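Local coordinates for tail spike protein (Acinetobacter phage vB_AbaP_AS12, PDB 6EU4) that forms the homotrimeric beta-helical tailspike of the phage, which probably recognises and cleaves the surface polysaccharide of its Acinetobacter baumannii host, at the interface of chains A and B. Coordinates in Å, arbitrary orientation; residue numbers count along the deposited sequence, not the author numbering. Chains: chain A/B, Tail spike protein.

The interface of chains A and B. Residues chain A 52-53; chain B 75, 84, 87, 115-117.
A:Lys53 and B:Asn87 meet in a subunit–subunit interface of the homotrimeric tailspike that helps join chains A and B near their N-terminal ends. The lysine reaches across to a polar site on the neighbour formed by B:Asn87 and the 115–117 loop. The interface as a whole is not an exact two-fold, and this patch is a part of it. A:Lys53 dominates the patch, losing 100 Å² of its surface to chain B out of 210 Å² hidden in all.

Its chain leaves with CG anti to the carbonyl carbon (chi1 -54°) and runs extended beyond CG, which carries the ammonium NZ to the polar site. There NZ donates to two oxygens, the backbone carbonyl O of B:Ser115 at 3.0 Å and the side-chain amide OD1 of B:Asn87, also at 3.0 Å. The two bonds differ in geometry: at B:Asn87 the donor lies in the carbonyl plane on a lone pair, with a C=O...N angle of 142°, whereas at B:Ser115 it is tilted 34° from that plane.

The acceptor amide is itself held. B:Asn87 ND2 donates to the backbone O of B:Gly116 at 3.1 Å, which ties the amide to the 115–117 loop and probably sets its flip, leaving OD1 towards the lysine. Within that loop B:Cys117 N donates to the hydroxyl OG of B:Ser115 at 3.1 Å, bracing the turn that presents the B:Ser115 carbonyl.

Apolar groups accompany the lysine stem. The sulfur SG of B:Cys117 packs on A:Lys53 CE at 3.7 Å, while the CD1 methyl of B:Ile84 comes across the stem at an angle, 4.1 Å from both CG and CE of A:Lys53. Beside it, A:Ala52 CB meets the CD1 methyl of B:Leu75 at 3.9 Å, a separate apolar contact. The two carbonyl oxygens may offset the cost of bringing an ammonium beside apolar groups, and the site probably helps hold neighbouring subunits in register near the N-terminal end of the trimeric spike.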
ATOM      1  N   ALA A  52     -41.391 -23.509   5.830  1.00 31.72           N
ATOM      2  CA  ALA A  52     -41.636 -22.796   4.581  1.00 31.35           C
ATOM      3  C   ALA A  52     -41.133 -23.592   3.382  1.00 29.39           C
ATOM      4  O   ALA A  52     -41.699 -23.483   2.282  1.00 28.93           O
ATOM      5  CB  ALA A  52     -40.965 -21.423   4.634  1.00 33.76           C
ATOM      6  N   LYS A  53     -40.105 -24.419   3.587  1.00 27.03           N
ATOM      7  CA  LYS A  53     -39.438 -25.178   2.523  1.00 27.30           C
ATOM      8  C   LYS A  53     -39.372 -26.651   2.927  1.00 26.51           C
ATOM      9  O   LYS A  53     -38.304 -27.179   3.261  1.00 27.51           O
ATOM     10  CB  LYS A  53     -38.042 -24.603   2.262  1.00 27.83           C
ATOM     11  CG  LYS A  53     -38.054 -23.096   1.971  1.00 28.79           C
ATOM     12  CD  LYS A  53     -36.689 -22.428   2.201  1.00 30.86           C
ATOM     13  CE  LYS A  53     -36.755 -20.907   1.988  1.00 31.08           C
ATOM     14  NZ  LYS A  53     -35.438 -20.226   2.227  1.00 30.25           N
TER
ATOM     15  N   LEU B  75     -44.410 -18.241  -1.097  1.00 25.28           N
ATOM     16  CA  LEU B  75     -44.014 -19.623  -0.845  1.00 26.43           C
ATOM     17  C   LEU B  75     -45.186 -20.564  -0.612  1.00 26.27           C
ATOM     18  O   LEU B  75     -45.032 -21.771  -0.825  1.00 28.13           O
ATOM     19  CB  LEU B  75     -43.064 -19.694   0.351  1.00 27.68           C
ATOM     20  CG  LEU B  75     -41.669 -19.088   0.146  1.00 29.22           C
ATOM     21  CD1 LEU B  75     -40.807 -19.386   1.348  1.00 31.22           C
ATOM     22  CD2 LEU B  75     -41.002 -19.605  -1.099  1.00 31.48           C
ATOM     23  N   ILE B  84     -38.430 -24.806  -4.479  1.00 28.70           N
ATOM     24  CA  ILE B  84     -37.325 -23.905  -4.751  1.00 27.00           C
ATOM     25  C   ILE B  84     -36.119 -24.736  -5.142  1.00 28.26           C
ATOM     26  O   ILE B  84     -35.783 -25.723  -4.472  1.00 30.68           O
ATOM     27  CB  ILE B  84     -37.018 -23.020  -3.536  1.00 27.03           C
ATOM     28  CG1 ILE B  84     -38.246 -22.179  -3.191  1.00 30.67           C
ATOM     29  CG2 ILE B  84     -35.832 -22.131  -3.840  1.00 27.53           C
ATOM     30  CD1 ILE B  84     -38.156 -21.520  -1.840  1.00 34.45           C
ATOM     31  N   ASN B  87     -32.329 -23.249  -3.339  1.00 22.11           N
ATOM     32  CA  ASN B  87     -32.601 -22.138  -2.420  1.00 23.65           C
ATOM     33  C   ASN B  87     -32.392 -20.778  -3.085  1.00 20.84           C
ATOM     34  O   ASN B  87     -31.853 -19.851  -2.487  1.00 19.95           O
ATOM     35  CB  ASN B  87     -31.748 -22.243  -1.150  1.00 26.72           C
ATOM     36  CG  ASN B  87     -32.272 -21.358  -0.027  1.00 26.41           C
ATOM     37  OD1 ASN B  87     -33.478 -21.237   0.180  1.00 29.59           O
ATOM     38  ND2 ASN B  87     -31.368 -20.729   0.686  1.00 27.59           N
ATOM     39  N   SER B 115     -36.834 -14.030   2.843  1.00 20.69           N
ATOM     40  CA  SER B 115     -37.252 -15.416   2.698  1.00 21.32           C
ATOM     41  C   SER B 115     -36.180 -16.412   3.114  1.00 21.86           C
ATOM     42  O   SER B 115     -36.487 -17.598   3.275  1.00 24.17           O
ATOM     43  CB  SER B 115     -37.630 -15.677   1.242  1.00 22.45           C
ATOM     44  OG  SER B 115     -36.463 -15.656   0.433  1.00 21.94           O
ATOM     45  N   GLY B 116     -34.934 -15.981   3.271  1.00 20.19           N
ATOM     46  CA  GLY B 116     -33.843 -16.910   3.480  1.00 21.72           C
ATOM     47  C   GLY B 116     -33.250 -17.473   2.207  1.00 22.46           C
ATOM     48  O   GLY B 116     -32.222 -18.159   2.269  1.00 23.09           O
ATOM     49  N   CYS B 117     -33.853 -17.204   1.053  1.00 21.09           N
ATOM     50  CA  CYS B 117     -33.306 -17.655  -0.217  1.00 19.88           C
ATOM     51  C   CYS B 117     -32.259 -16.673  -0.730  1.00 18.76           C
ATOM     52  O   CYS B 117     -32.273 -15.484  -0.403  1.00 18.16           O
ATOM     53  CB  CYS B 117     -34.394 -17.780  -1.276  1.00 21.93           C
ATOM     54  SG  CYS B 117     -35.836 -18.742  -0.820  1.00 25.21           S
TER